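Long-range contacts in phosphoserine aminotransferase (Bacillus circulans, PDB 2C0R), which catalyses the reversible, pyridoxal-phosphate-dependent transamination between phosphoserine and 2-oxoglutarate in serine biosynthesis and a matching step in pyridoxine biosynthesis: residues Glu3-Phe8 with Gly321-Lys326; Ala272-Asp277 with Ser346-Val351; Thr66-Leu71 with Val206-Glu211; Asn52-Arg57 with Glu250-Ile255. The protein carries 1 engineered substitution. All blocks are in the same frame, centred on the assembly; numbering follows the deposited sequence.

Interaction 1 (Glu3-Phe8 with Gly321-Lys326); sequences ERAYNF and GFVGLK. Engineered in segment 3-8: Glu3 (natural residue Lys).
The Tyr6 ring overlaps the Phe322 ring obliquely: its CD1 sits over one face, 3.6 Å above the Phe322 plane and offset toward the rim. The two planes are 34° apart, so the pair is neither a stack nor an edge-to-face contact. Tyr6 CG, anti to the carbonyl carbon (chi1 -65°), is set near the Phe322 ring, and Tyr6 CB lies 3.5 Å from Phe322 CD2. Phe8 reaches the same ring from another direction, its CE1 lying in the plane of Phe322 at the edge, 3.8 Å from Phe322 CD2. It runs beside Phe322, pointing the same way, and the methyl CD2 of Leu325 packs on Phe8 CB at 3.6 Å. Flat aromatic groups suit this place because they fill the layer between the paired backbones and helix 344-361, on which Tyr6, Phe8 and Leu325 also rest.

Beneath the rings two short parallel strands are joined by alternating bonds: Tyr6 N gives to Gly321 O, Val323 N to Tyr6 O (3.0 Å), and Phe8 N to Val323 O (2.8 Å). Val323 and Asn7 point to the other face of the sheet, and Ala5 CB, from the loop before the strand, meets Val323 CG2 at 4.1 Å. Asn7 OD1 takes the N-H of Asn9, while its ND2 bonds Glu39 O of the second subunit. Gly321, with positive phi (97°), ends helix 307-319 in a Schellman motif and turns the chain into its strand. This is a small two-stranded parallel sheet, joining the N-terminal segment to the C-terminal part of a class-V aminotransferase, beside the dimer interface.

Interaction 2 (Ala272-Asp277 with Ser346-Val351); sequences ASLIYD and SCEALV
Leu274 directs its CB across to helix 346-351. Its CG, anti to the backbone N (chi1 -170°), is set 3.8 Å from Val351 CG2, a methyl that Leu274 CD2 touches as well. CD2 then goes on to the backbone of the other helix, where it is 3.8 Å from Cys347 O and equally close to Glu348 CA. The same leucine methyl also meets the CG methylene of Glu348.

Ile275 completes the seam one residue on. Its CG1 rests at 4.0 Å from Val351 CG2, so this one valine methyl is shared by both residues. The tip, Ile275 CD1, touches Cys347 SG at 3.8 Å and Leu350 CD2 at 4.0 Å. Branched aliphatic chains and a small thiol suit helices whose axes come within 9.4 Å and run almost parallel, 6° apart; no hydrogen bond joins the two segments.

Around this seam, Ile275 also packs on Ile300 of strand 299-303 and on Ile338, while Leu350 touches Leu325. Ala272 and Tyr276, whose CB atoms point away from helix 344-361, pack on Ile300 too. Helix 260-280 thus lies between strand 299-303 and helix 344-361, whose Ser346 and Ala349 meet Tyr6 of strand 6-7.

Interaction 3 (Thr66-Leu71 with Val206-Glu211); sequences TGYKVL and VVIVRE
Strands 68-71 and 206-210 run antiparallel with axes 4.6 Å apart, and Lys69 with Val209 and Leu71 with Val207 form hydrogen-bonded pairs, each by two reciprocal N-H to O bonds. A further bond, Glu211 N to Gly67 O, extends the ladder at 2.8 Å and is almost straight (178°). The Glu211 side chain folds back over Gly67, its OE1 3.6 Å from Gly67 CA.

On one face, Tyr68 and Arg210 lie side by side. Arg210 CG, anti to the backbone N (chi1 -153°), sits over the tyrosine ring in a CH-pi contact, 4.1 Å from the centroid, and CD continues to within 3.6 Å of Tyr68 OH. The long methylene chain of arginine suits this cover, while its guanidinium stands 71° from the ring plane. One water links the ends, donating to Tyr68 OH and accepting from Arg210 NH1 at 2.9 Å. Farther along, Val70 meets Val206 and Ile208.

The opposite face carries Leu71, whose CD1 crosses to Val209 CG1 at 3.9 Å, and Val207, whose side chain is about 10 Å from the bound pyridoxal phosphate. Beta-branched residues suit the extended backbone here.

Polar tips have further partners: Lys69 NZ bonds Gln55 and Asn234, Arg210 NE pairs with Asp212, and Tyr68 OH bonds Phe188 O. At the Tyr68 end the hydroxyl is therefore gripped by a carbonyl and a water, which should fix the ring's position.

Interaction 4 (Asn52-Arg57 with Glu250-Ile255); sequences NEAQAR and EVLKWI
Leu252 makes the apolar part of the contact, reaching into the side of helix 52-57. Its CD1 approaches Ala54 O at 3.2 Å, a close meeting of methyl and carbonyl, and lies 4.0 Å from Arg57 CB. The small CB of Ala54 lets the leucine come this near the helix backbone. Beyond the segment Leu252 packs on Leu58 and Leu61, farther along helix 45-61.

These are two segments of long helices, 45-61 and 242-257, whose axes pass 9.5 Å apart at a crossing angle of 32°. In this class-V aminotransferase, helix 45-61 also lies against strand 68-73 of the large mixed sheet: Ala54 touches Phe72 of that strand as well as Leu252 of the other helix.

Van der Waals contact between charged side chains comes next. Lys253 CG lies over one face of the Arg57 guanidinium, 3.5 Å from NE. Both chains are extended and cross at a slant, the lysine methylenes serving as an apolar surface for the flat cation.

Among the charged groups, Glu53, Arg57 and Lys253 are partly exposed, while Glu250 is buried. Arg57 NH2 and Lys253 NZ are 4.6 Å apart, a proximity the two acids probably ease. Glu53 and Arg57, one turn apart, pair within their own helix, though the exact position of Glu53 OE2 is doubtful. Lys253 NZ makes a salt bridge with Glu250 OE1 at 2.9 Å, meeting its syn side but 26° out of the carboxylate plane. A water bridges the helices, donating to Glu53 OE1 at 2.8 Å and accepting from Lys253 NZ.

Overall arrangement
From the N terminus, residues 3-8 open the longest loop, which interaction 1 closes at 321-326. Inside it lies interaction 4, joining helix 45-61 to helix 242-257, and nested within that is interaction 3, which pairs an outermost strand of the mixed sheet with its neighbour. Interactions 3 and 4 touch where Lys69 NZ probably bonds Gln55 OE1. Helix 260-280 then opens interaction 2 before interaction 1 has closed, and its partner, helix 344-361, follows; the two loops therefore cross. They also pack together, Phe322 and Tyr6 lying on Ala349. Thus interactions 1 and 2 tie the N-terminal strand and helix 260-280 to the C-terminal part of the chain, about 34 and 35 Å, centre to centre, from interaction 3.

Interaction 1 (Glu3-Phe8 with Gly321-Lys326)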
loop_
_atom_site.group_PDB
_atom_site.type_symbol
_atom_site.label_atom_id
_atom_site.label_comp_id
_atom_site.label_asym_id
_atom_site.label_seq_id
_atom_site.Cartn_x
_atom_site.Cartn_y
_atom_site.Cartn_z
ATOM N N GLU A 3 -9.199 -5.974 -27.726
ATOM C CA GLU A 3 -10.273 -5.016 -27.495
ATOM C C GLU A 3 -10.292 -4.546 -26.036
ATOM O O GLU A 3 -10.092 -5.336 -25.119
ATOM C CB GLU A 3 -11.608 -5.666 -27.829
ATOM C CG GLU A 3 -12.759 -4.672 -27.741
ATOM C CD GLU A 3 -14.116 -5.265 -28.053
ATOM O OE1 GLU A 3 -14.357 -6.469 -27.906
ATOM O OE2 GLU A 3 -14.990 -4.466 -28.445
ATOM N N ARG A 4 -10.521 -3.268 -25.798
ATOM C CA ARG A 4 -10.603 -2.694 -24.433
ATOM C C ARG A 4 -12.030 -2.754 -23.935
ATOM O O ARG A 4 -12.957 -2.378 -24.673
ATOM C CB ARG A 4 -10.100 -1.250 -24.440
ATOM C CG ARG A 4 -8.589 -1.129 -24.642
ATOM C CD ARG A 4 -7.836 -1.411 -23.327
ATOM N NE ARG A 4 -7.845 -0.200 -22.485
ATOM C CZ ARG A 4 -7.531 -0.156 -21.189
ATOM N NH1 ARG A 4 -7.180 -1.270 -20.562
ATOM N NH2 ARG A 4 -7.556 0.993 -20.516
ATOM N N ALA A 5 -12.237 -3.184 -22.700
ATOM C CA ALA A 5 -13.566 -3.142 -22.109
ATOM C C ALA A 5 -14.032 -1.698 -21.935
ATOM O O ALA A 5 -13.274 -0.766 -21.752
ATOM C CB ALA A 5 -13.525 -3.857 -20.773
ATOM N N TYR A 6 -15.361 -1.525 -22.009
ATOM C CA TYR A 6 -15.961 -0.255 -21.652
ATOM C C TYR A 6 -16.052 -0.233 -20.132
ATOM O O TYR A 6 -17.038 -0.689 -19.541
ATOM C CB TYR A 6 -17.354 -0.160 -22.240
ATOM C CG TYR A 6 -17.368 -0.141 -23.752
ATOM C CD1 TYR A 6 -18.321 -0.938 -24.399
ATOM C CD2 TYR A 6 -16.505 0.651 -24.492
ATOM C CE1 TYR A 6 -18.407 -0.972 -25.778
ATOM C CE2 TYR A 6 -16.589 0.616 -25.875
ATOM C CZ TYR A 6 -17.526 -0.188 -26.496
ATOM O OH TYR A 6 -17.605 -0.201 -27.882
ATOM N N ASN A 7 -14.983 0.271 -19.534
ATOM C CA ASN A 7 -14.770 0.128 -18.094
ATOM C C ASN A 7 -15.300 1.311 -17.315
ATOM O O ASN A 7 -14.679 2.371 -17.398
ATOM C CB ASN A 7 -13.273 -0.015 -17.854
ATOM C CG ASN A 7 -12.964 -0.342 -16.398
ATOM O OD1 ASN A 7 -13.899 -0.489 -15.612
ATOM N ND2 ASN A 7 -11.661 -0.409 -16.107
ATOM N N PHE A 8 -16.416 1.091 -16.615
ATOM C CA PHE A 8 -17.021 2.098 -15.758
ATOM C C PHE A 8 -16.865 1.756 -14.278
ATOM O O PHE A 8 -17.600 2.261 -13.447
ATOM C CB PHE A 8 -18.511 2.254 -16.110
ATOM C CG PHE A 8 -18.677 2.999 -17.436
ATOM C CD1 PHE A 8 -18.788 2.241 -18.582
ATOM C CD2 PHE A 8 -18.727 4.371 -17.503
ATOM C CE1 PHE A 8 -18.945 2.871 -19.807
ATOM C CE2 PHE A 8 -18.875 5.025 -18.723
ATOM C CZ PHE A 8 -18.997 4.259 -19.887
ATOM N N GLY A 321 -20.029 -5.754 -23.146
ATOM C CA GLY A 321 -18.661 -5.296 -22.884
ATOM C C GLY A 321 -18.519 -4.229 -21.826
ATOM O O GLY A 321 -17.429 -3.728 -21.556
ATOM N N PHE A 322 -19.614 -3.845 -21.176
ATOM C CA PHE A 322 -19.562 -2.904 -20.092
ATOM C C PHE A 322 -19.232 -3.581 -18.766
ATOM O O PHE A 322 -19.713 -4.664 -18.459
ATOM C CB PHE A 322 -20.938 -2.186 -19.933
ATOM C CG PHE A 322 -21.229 -1.367 -21.175
ATOM C CD1 PHE A 322 -21.989 -1.916 -22.206
ATOM C CD2 PHE A 322 -20.743 -0.076 -21.279
ATOM C CE1 PHE A 322 -22.249 -1.168 -23.339
ATOM C CE2 PHE A 322 -21.008 0.660 -22.443
ATOM C CZ PHE A 322 -21.752 0.103 -23.468
ATOM N N VAL A 323 -18.409 -2.858 -18.011
ATOM C CA VAL A 323 -17.988 -3.335 -16.703
ATOM C C VAL A 323 -18.302 -2.292 -15.653
ATOM O O VAL A 323 -17.991 -1.092 -15.853
ATOM C CB VAL A 323 -16.458 -3.620 -16.752
ATOM C CG1 VAL A 323 -15.939 -4.002 -15.388
ATOM C CG2 VAL A 323 -16.231 -4.693 -17.826
ATOM N N GLY A 324 -18.894 -2.717 -14.543
ATOM C CA GLY A 324 -18.973 -1.861 -13.338
ATOM C C GLY A 324 -20.158 -0.946 -13.227
ATOM O O GLY A 324 -20.167 -0.087 -12.322
ATOM N N LEU A 325 -21.200 -1.066 -14.047
ATOM C CA LEU A 325 -22.310 -0.107 -14.010
ATOM C C LEU A 325 -23.285 -0.358 -12.873
ATOM O O LEU A 325 -24.089 0.528 -12.571
ATOM C CB LEU A 325 -23.095 -0.141 -15.344
ATOM C CG LEU A 325 -22.314 0.383 -16.537
ATOM C CD1 LEU A 325 -23.011 0.091 -17.838
ATOM C CD2 LEU A 325 -22.050 1.882 -16.398
ATOM N N LYS A 326 -23.335 -1.520 -12.241
ATOM C CA LYS A 326 -24.238 -1.732 -11.105
ATOM C C LYS A 326 -23.910 -0.759 -9.978
ATOM O O LYS A 326 -22.705 -0.677 -9.656
ATOM C CB LYS A 326 -24.069 -3.163 -10.605
ATOM C CG LYS A 326 -25.102 -3.681 -9.632
ATOM C CD LYS A 326 -24.791 -5.115 -9.212
ATOM C CE LYS A 326 -25.652 -5.594 -8.056
ATOM N NZ LYS A 326 -26.444 -6.806 -8.392
#

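Interaction 2 (Ala272-Asp277 with Ser346-Val351)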
loop_
_atom_site.group_PDB
_atom_site.type_symbol
_atom_site.label_atom_id
_atom_site.label_comp_id
_atom_site.label_asym_id
_atom_site.label_seq_id
_atom_site.Cartn_x
_atom_site.Cartn_y
_atom_site.Cartn_z
ATOM N N ALA A 272 -19.604 13.689 -19.208
ATOM C CA ALA A 272 -20.726 13.698 -18.290
ATOM C C ALA A 272 -21.976 14.242 -18.986
ATOM O O ALA A 272 -23.063 13.726 -18.749
ATOM C CB ALA A 272 -20.372 14.555 -17.078
ATOM N N SER A 273 -21.761 15.271 -19.813
ATOM C CA SER A 273 -22.901 15.938 -20.446
ATOM C C SER A 273 -23.600 14.926 -21.329
ATOM O O SER A 273 -24.840 14.908 -21.378
ATOM C CB SER A 273 -22.375 17.112 -21.267
ATOM O OG SER A 273 -23.415 17.714 -22.053
ATOM N N LEU A 274 -22.841 14.071 -22.024
ATOM C CA LEU A 274 -23.515 13.108 -22.910
ATOM C C LEU A 274 -24.398 12.151 -22.144
ATOM O O LEU A 274 -25.524 11.803 -22.522
ATOM C CB LEU A 274 -22.396 12.364 -23.651
ATOM C CG LEU A 274 -22.937 11.499 -24.798
ATOM C CD1 LEU A 274 -23.244 12.378 -26.006
ATOM C CD2 LEU A 274 -21.911 10.438 -25.127
ATOM N N ILE A 275 -23.894 11.704 -20.988
ATOM C CA ILE A 275 -24.634 10.706 -20.244
ATOM C C ILE A 275 -25.790 11.342 -19.500
ATOM O O ILE A 275 -26.900 10.793 -19.463
ATOM C CB ILE A 275 -23.683 9.983 -19.291
ATOM C CG1 ILE A 275 -22.629 9.190 -20.070
ATOM C CG2 ILE A 275 -24.493 9.106 -18.368
ATOM C CD1 ILE A 275 -21.403 8.835 -19.210
ATOM N N TYR A 276 -25.616 12.542 -18.898
ATOM C CA TYR A 276 -26.749 13.195 -18.253
ATOM C C TYR A 276 -27.812 13.516 -19.294
ATOM O O TYR A 276 -28.989 13.424 -18.940
ATOM C CB TYR A 276 -26.324 14.469 -17.530
ATOM C CG TYR A 276 -25.675 14.175 -16.168
ATOM C CD1 TYR A 276 -24.366 14.607 -15.933
ATOM C CD2 TYR A 276 -26.390 13.512 -15.181
ATOM C CE1 TYR A 276 -23.806 14.324 -14.675
ATOM C CE2 TYR A 276 -25.842 13.239 -13.944
ATOM C CZ TYR A 276 -24.532 13.670 -13.712
ATOM O OH TYR A 276 -23.977 13.394 -12.491
ATOM N N ASP A 277 -27.405 13.880 -20.503
ATOM C CA ASP A 277 -28.427 14.143 -21.539
ATOM C C ASP A 277 -29.207 12.878 -21.844
ATOM O O ASP A 277 -30.399 12.953 -22.107
ATOM C CB ASP A 277 -27.776 14.639 -22.831
ATOM C CG ASP A 277 -28.790 14.624 -23.967
ATOM O OD1 ASP A 277 -28.744 13.866 -24.978
ATOM O OD2 ASP A 277 -29.717 15.452 -23.823
ATOM N N SER A 346 -16.037 5.288 -24.516
ATOM C CA SER A 346 -16.800 4.420 -23.618
ATOM C C SER A 346 -18.168 5.019 -23.297
ATOM O O SER A 346 -19.200 4.339 -23.186
ATOM C CB SER A 346 -16.055 4.204 -22.298
ATOM O OG SER A 346 -14.949 3.325 -22.507
ATOM N N CYS A 347 -18.158 6.352 -23.140
ATOM C CA CYS A 347 -19.398 7.057 -22.808
ATOM C C CYS A 347 -20.359 7.041 -23.996
ATOM O O CYS A 347 -21.552 6.886 -23.849
ATOM C CB CYS A 347 -19.032 8.487 -22.417
ATOM S SG CYS A 347 -18.053 8.464 -20.881
ATOM N N GLU A 348 -19.859 7.219 -25.209
ATOM C CA GLU A 348 -20.737 7.100 -26.399
ATOM C C GLU A 348 -21.336 5.719 -26.497
ATOM O O GLU A 348 -22.525 5.542 -26.788
ATOM C CB GLU A 348 -19.906 7.354 -27.656
ATOM C CG GLU A 348 -19.478 8.786 -27.851
ATOM C CD GLU A 348 -18.651 8.918 -29.128
ATOM O OE1 GLU A 348 -17.580 8.277 -29.171
ATOM O OE2 GLU A 348 -19.056 9.652 -30.050
ATOM N N ALA A 349 -20.507 4.706 -26.223
ATOM C CA ALA A 349 -21.052 3.352 -26.247
ATOM C C ALA A 349 -22.118 3.161 -25.199
ATOM O O ALA A 349 -23.168 2.566 -25.461
ATOM C CB ALA A 349 -19.918 2.338 -26.091
ATOM N N LEU A 350 -21.903 3.703 -23.996
ATOM C CA LEU A 350 -22.889 3.564 -22.941
ATOM C C LEU A 350 -24.215 4.205 -23.323
ATOM O O LEU A 350 -25.315 3.636 -23.131
ATOM C CB LEU A 350 -22.336 4.212 -21.642
ATOM C CG LEU A 350 -23.377 4.275 -20.514
ATOM C CD1 LEU A 350 -23.868 2.898 -20.135
ATOM C CD2 LEU A 350 -22.790 5.047 -19.317
ATOM N N VAL A 351 -24.152 5.403 -23.898
ATOM C CA VAL A 351 -25.386 6.109 -24.254
ATOM C C VAL A 351 -26.123 5.340 -25.323
ATOM O O VAL A 351 -27.358 5.301 -25.322
ATOM C CB VAL A 351 -25.027 7.543 -24.708
ATOM C CG1 VAL A 351 -26.157 8.182 -25.505
ATOM C CG2 VAL A 351 -24.639 8.349 -23.460
#

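Interaction 3 (Thr66-Leu71 with Val206-Glu211)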
loop_
_atom_site.group_PDB
_atom_site.type_symbol
_atom_site.label_atom_id
_atom_site.label_comp_id
_atom_site.label_asym_id
_atom_site.label_seq_id
_atom_site.Cartn_x
_atom_site.Cartn_y
_atom_site.Cartn_z
ATOM N N THR A 66 2.671 27.083 -3.057
ATOM C CA THR A 66 3.829 26.903 -2.205
ATOM C C THR A 66 3.403 26.643 -0.761
ATOM O O THR A 66 2.260 26.978 -0.412
ATOM C CB THR A 66 4.736 28.132 -2.229
ATOM O OG1 THR A 66 3.932 29.230 -1.761
ATOM C CG2 THR A 66 5.243 28.486 -3.619
ATOM N N GLY A 67 4.284 26.085 0.054
ATOM C CA GLY A 67 3.980 25.779 1.409
ATOM C C GLY A 67 3.226 24.480 1.604
ATOM O O GLY A 67 2.751 24.243 2.746
ATOM N N TYR A 68 3.076 23.669 0.571
ATOM C CA TYR A 68 2.420 22.386 0.667
ATOM C C TYR A 68 3.355 21.235 0.352
ATOM O O TYR A 68 4.188 21.326 -0.547
ATOM C CB TYR A 68 1.243 22.263 -0.347
ATOM C CG TYR A 68 0.107 23.151 0.103
ATOM C CD1 TYR A 68 0.086 24.514 -0.178
ATOM C CD2 TYR A 68 -0.962 22.609 0.803
ATOM C CE1 TYR A 68 -0.984 25.291 0.250
ATOM C CE2 TYR A 68 -2.032 23.383 1.237
ATOM C CZ TYR A 68 -2.030 24.734 0.952
ATOM O OH TYR A 68 -3.074 25.537 1.373
ATOM N N LYS A 69 3.210 20.161 1.103
ATOM C CA LYS A 69 4.013 18.984 0.813
ATOM C C LYS A 69 3.115 17.877 0.279
ATOM O O LYS A 69 2.034 17.649 0.842
ATOM C CB LYS A 69 4.724 18.509 2.080
ATOM C CG LYS A 69 5.697 17.359 1.836
ATOM C CD LYS A 69 6.958 17.749 1.079
ATOM C CE LYS A 69 7.789 16.464 0.947
ATOM N NZ LYS A 69 8.900 16.607 -0.034
ATOM N N VAL A 70 3.559 17.211 -0.768
ATOM C CA VAL A 70 2.868 16.027 -1.259
ATOM C C VAL A 70 3.444 14.804 -0.532
ATOM O O VAL A 70 4.641 14.552 -0.630
ATOM C CB VAL A 70 3.017 15.878 -2.777
ATOM C CG1 VAL A 70 2.367 14.607 -3.281
ATOM C CG2 VAL A 70 2.479 17.117 -3.481
ATOM N N LEU A 71 2.572 14.104 0.186
ATOM C CA LEU A 71 2.925 12.882 0.850
ATOM C C LEU A 71 2.312 11.687 0.141
ATOM O O LEU A 71 1.218 11.805 -0.393
ATOM C CB LEU A 71 2.412 12.912 2.314
ATOM C CG LEU A 71 2.775 14.156 3.098
ATOM C CD1 LEU A 71 2.116 14.091 4.478
ATOM C CD2 LEU A 71 4.282 14.367 3.219
ATOM N N VAL A 206 -2.563 9.800 -1.873
ATOM C CA VAL A 206 -1.905 11.095 -2.001
ATOM C C VAL A 206 -2.477 12.021 -0.957
ATOM O O VAL A 206 -3.690 12.135 -0.884
ATOM C CB VAL A 206 -2.184 11.666 -3.401
ATOM C CG1 VAL A 206 -1.644 13.090 -3.470
ATOM C CG2 VAL A 206 -1.560 10.757 -4.423
ATOM N N VAL A 207 -1.605 12.587 -0.151
ATOM C CA VAL A 207 -2.008 13.533 0.887
ATOM C C VAL A 207 -1.231 14.819 0.689
ATOM O O VAL A 207 0.008 14.781 0.702
ATOM C CB VAL A 207 -1.766 12.971 2.295
ATOM C CG1 VAL A 207 -2.125 13.999 3.370
ATOM C CG2 VAL A 207 -2.538 11.693 2.483
ATOM N N ILE A 208 -1.912 15.909 0.410
ATOM C CA ILE A 208 -1.231 17.171 0.158
ATOM C C ILE A 208 -1.558 18.079 1.333
ATOM O O ILE A 208 -2.742 18.338 1.543
ATOM C CB ILE A 208 -1.705 17.810 -1.148
ATOM C CG1 ILE A 208 -1.686 16.810 -2.329
ATOM C CG2 ILE A 208 -0.894 19.048 -1.464
ATOM C CD1 ILE A 208 -2.129 17.436 -3.636
ATOM N N VAL A 209 -0.552 18.492 2.078
ATOM C CA VAL A 209 -0.782 19.125 3.352
ATOM C C VAL A 209 0.015 20.413 3.447
ATOM O O VAL A 209 1.144 20.540 3.009
ATOM C CB VAL A 209 -0.432 18.128 4.477
ATOM C CG1 VAL A 209 1.072 17.797 4.496
ATOM C CG2 VAL A 209 -0.953 18.669 5.783
ATOM N N ARG A 210 -0.652 21.396 4.027
ATOM C CA ARG A 210 -0.015 22.676 4.322
ATOM C C ARG A 210 1.053 22.410 5.397
ATOM O O ARG A 210 0.729 21.876 6.460
ATOM C CB ARG A 210 -1.070 23.682 4.766
ATOM C CG ARG A 210 -0.664 25.118 4.466
ATOM C CD ARG A 210 -1.752 26.137 4.668
ATOM N NE ARG A 210 -2.272 26.045 6.040
ATOM C CZ ARG A 210 -3.571 26.172 6.286
ATOM N NH1 ARG A 210 -4.424 26.383 5.282
ATOM N NH2 ARG A 210 -4.024 26.083 7.518
ATOM N N GLU A 211 2.292 22.750 5.084
ATOM C CA GLU A 211 3.380 22.328 5.949
ATOM C C GLU A 211 3.172 22.878 7.348
ATOM O O GLU A 211 3.459 22.205 8.341
ATOM C CB GLU A 211 4.722 22.786 5.355
ATOM C CG GLU A 211 5.104 21.963 4.135
ATOM C CD GLU A 211 6.185 22.591 3.272
ATOM O OE1 GLU A 211 6.413 23.830 3.251
ATOM O OE2 GLU A 211 6.880 21.838 2.548
HETATM O O HOH W 1 -3.889 28.109 2.984
#

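Interaction 4 (Asn52-Arg57 with Glu250-Ile255)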
loop_
_atom_site.group_PDB
_atom_site.type_symbol
_atom_site.label_atom_id
_atom_site.label_comp_id
_atom_site.label_asym_id
_atom_site.label_seq_id
_atom_site.Cartn_x
_atom_site.Cartn_y
_atom_site.Cartn_z
ATOM N N ASN A 52 10.313 11.885 -6.134
ATOM C CA ASN A 52 10.315 13.339 -6.054
ATOM C C ASN A 52 9.673 13.997 -7.263
ATOM O O ASN A 52 8.997 15.026 -7.120
ATOM C CB ASN A 52 11.743 13.821 -5.868
ATOM C CG ASN A 52 12.263 13.501 -4.496
ATOM O OD1 ASN A 52 13.408 13.013 -4.302
ATOM N ND2 ASN A 52 11.422 13.732 -3.533
ATOM N N GLU A 53 9.818 13.445 -8.436
ATOM C CA GLU A 53 9.212 13.987 -9.647
ATOM C C GLU A 53 7.691 13.947 -9.547
ATOM O O GLU A 53 7.018 14.868 -9.995
ATOM C CB GLU A 53 9.694 13.203 -10.887
ATOM C CG GLU A 53 9.153 13.667 -12.231
ATOM C CD GLU A 53 9.375 12.636 -13.327
ATOM O OE1 GLU A 53 10.272 11.802 -13.217
ATOM O OE2 GLU A 53 8.609 12.580 -14.303
ATOM N N ALA A 54 7.185 12.869 -8.958
ATOM C CA ALA A 54 5.727 12.756 -8.866
ATOM C C ALA A 54 5.184 13.922 -8.038
ATOM O O ALA A 54 4.157 14.474 -8.385
ATOM C CB ALA A 54 5.339 11.418 -8.253
ATOM N N GLN A 55 5.875 14.240 -6.922
ATOM C CA GLN A 55 5.422 15.342 -6.105
ATOM C C GLN A 55 5.470 16.672 -6.856
ATOM O O GLN A 55 4.521 17.430 -6.841
ATOM C CB GLN A 55 6.303 15.409 -4.866
ATOM C CG GLN A 55 6.244 14.179 -4.000
ATOM C CD GLN A 55 7.303 14.329 -2.898
ATOM O OE1 GLN A 55 7.408 15.388 -2.241
ATOM N NE2 GLN A 55 8.057 13.276 -2.712
ATOM N N ALA A 56 6.580 16.948 -7.540
ATOM C CA ALA A 56 6.742 18.150 -8.317
ATOM C C ALA A 56 5.724 18.234 -9.450
ATOM O O ALA A 56 5.185 19.314 -9.713
ATOM C CB ALA A 56 8.137 18.242 -8.947
ATOM N N ARG A 57 5.459 17.133 -10.128
ATOM C CA ARG A 57 4.465 17.243 -11.215
ATOM C C ARG A 57 3.068 17.479 -10.693
ATOM O O ARG A 57 2.274 18.186 -11.307
ATOM C CB ARG A 57 4.456 15.893 -11.945
ATOM C CG ARG A 57 5.636 15.678 -12.818
ATOM C CD ARG A 57 5.490 14.386 -13.607
ATOM N NE ARG A 57 6.621 14.094 -14.452
ATOM C CZ ARG A 57 7.300 14.850 -15.276
ATOM N NH1 ARG A 57 7.017 16.138 -15.426
ATOM N NH2 ARG A 57 8.305 14.374 -15.988
ATOM N N GLU A 250 3.498 8.446 -13.846
ATOM C CA GLU A 250 3.106 8.298 -15.263
ATOM C C GLU A 250 1.750 8.891 -15.522
ATOM O O GLU A 250 1.504 9.510 -16.580
ATOM C CB GLU A 250 3.153 6.805 -15.616
ATOM C CG GLU A 250 4.564 6.235 -15.666
ATOM C CD GLU A 250 5.516 7.031 -16.552
ATOM O OE1 GLU A 250 6.602 7.397 -16.060
ATOM O OE2 GLU A 250 5.169 7.312 -17.722
ATOM N N VAL A 251 0.815 8.729 -14.605
ATOM C CA VAL A 251 -0.507 9.312 -14.830
ATOM C C VAL A 251 -0.458 10.821 -14.819
ATOM O O VAL A 251 -1.126 11.500 -15.615
ATOM C CB VAL A 251 -1.535 8.792 -13.802
ATOM C CG1 VAL A 251 -2.821 9.597 -13.910
ATOM C CG2 VAL A 251 -1.832 7.307 -13.995
ATOM N N LEU A 252 0.362 11.398 -13.961
ATOM C CA LEU A 252 0.488 12.852 -13.919
ATOM C C LEU A 252 1.069 13.387 -15.221
ATOM O O LEU A 252 0.643 14.437 -15.717
ATOM C CB LEU A 252 1.342 13.331 -12.730
ATOM C CG LEU A 252 0.825 12.893 -11.345
ATOM C CD1 LEU A 252 1.849 13.342 -10.326
ATOM C CD2 LEU A 252 -0.546 13.470 -11.053
ATOM N N LYS A 253 2.050 12.673 -15.767
ATOM C CA LYS A 253 2.537 13.059 -17.099
ATOM C C LYS A 253 1.411 13.074 -18.120
ATOM O O LYS A 253 1.290 13.972 -18.923
ATOM C CB LYS A 253 3.618 12.077 -17.532
ATOM C CG LYS A 253 4.975 12.239 -16.859
ATOM C CD LYS A 253 5.838 11.009 -17.198
ATOM C CE LYS A 253 7.157 11.064 -16.388
ATOM N NZ LYS A 253 7.972 9.854 -16.698
ATOM N N TRP A 254 0.575 12.030 -18.081
ATOM C CA TRP A 254 -0.540 11.968 -19.055
ATOM C C TRP A 254 -1.509 13.117 -18.829
ATOM O O TRP A 254 -2.003 13.699 -19.788
ATOM C CB TRP A 254 -1.172 10.587 -18.905
ATOM C CG TRP A 254 -2.446 10.381 -19.667
ATOM C CD1 TRP A 254 -2.552 9.905 -20.971
ATOM C CD2 TRP A 254 -3.798 10.624 -19.239
ATOM N NE1 TRP A 254 -3.876 9.842 -21.345
ATOM C CE2 TRP A 254 -4.647 10.278 -20.305
ATOM C CE3 TRP A 254 -4.362 11.102 -18.052
ATOM C CZ2 TRP A 254 -6.034 10.400 -20.205
ATOM C CZ3 TRP A 254 -5.733 11.221 -17.947
ATOM C CH2 TRP A 254 -6.560 10.871 -19.027
ATOM N N ILE A 255 -1.787 13.481 -17.569
ATOM C CA ILE A 255 -2.726 14.610 -17.369
ATOM C C ILE A 255 -2.149 15.858 -17.995
ATOM O O ILE A 255 -2.859 16.653 -18.636
ATOM C CB ILE A 255 -3.003 14.807 -15.861
ATOM C CG1 ILE A 255 -3.757 13.648 -15.241
ATOM C CG2 ILE A 255 -3.801 16.110 -15.646
ATOM C CD1 ILE A 255 -3.950 13.680 -13.724
HETATM O O HOH W 2 10.163 9.868 -15.195
#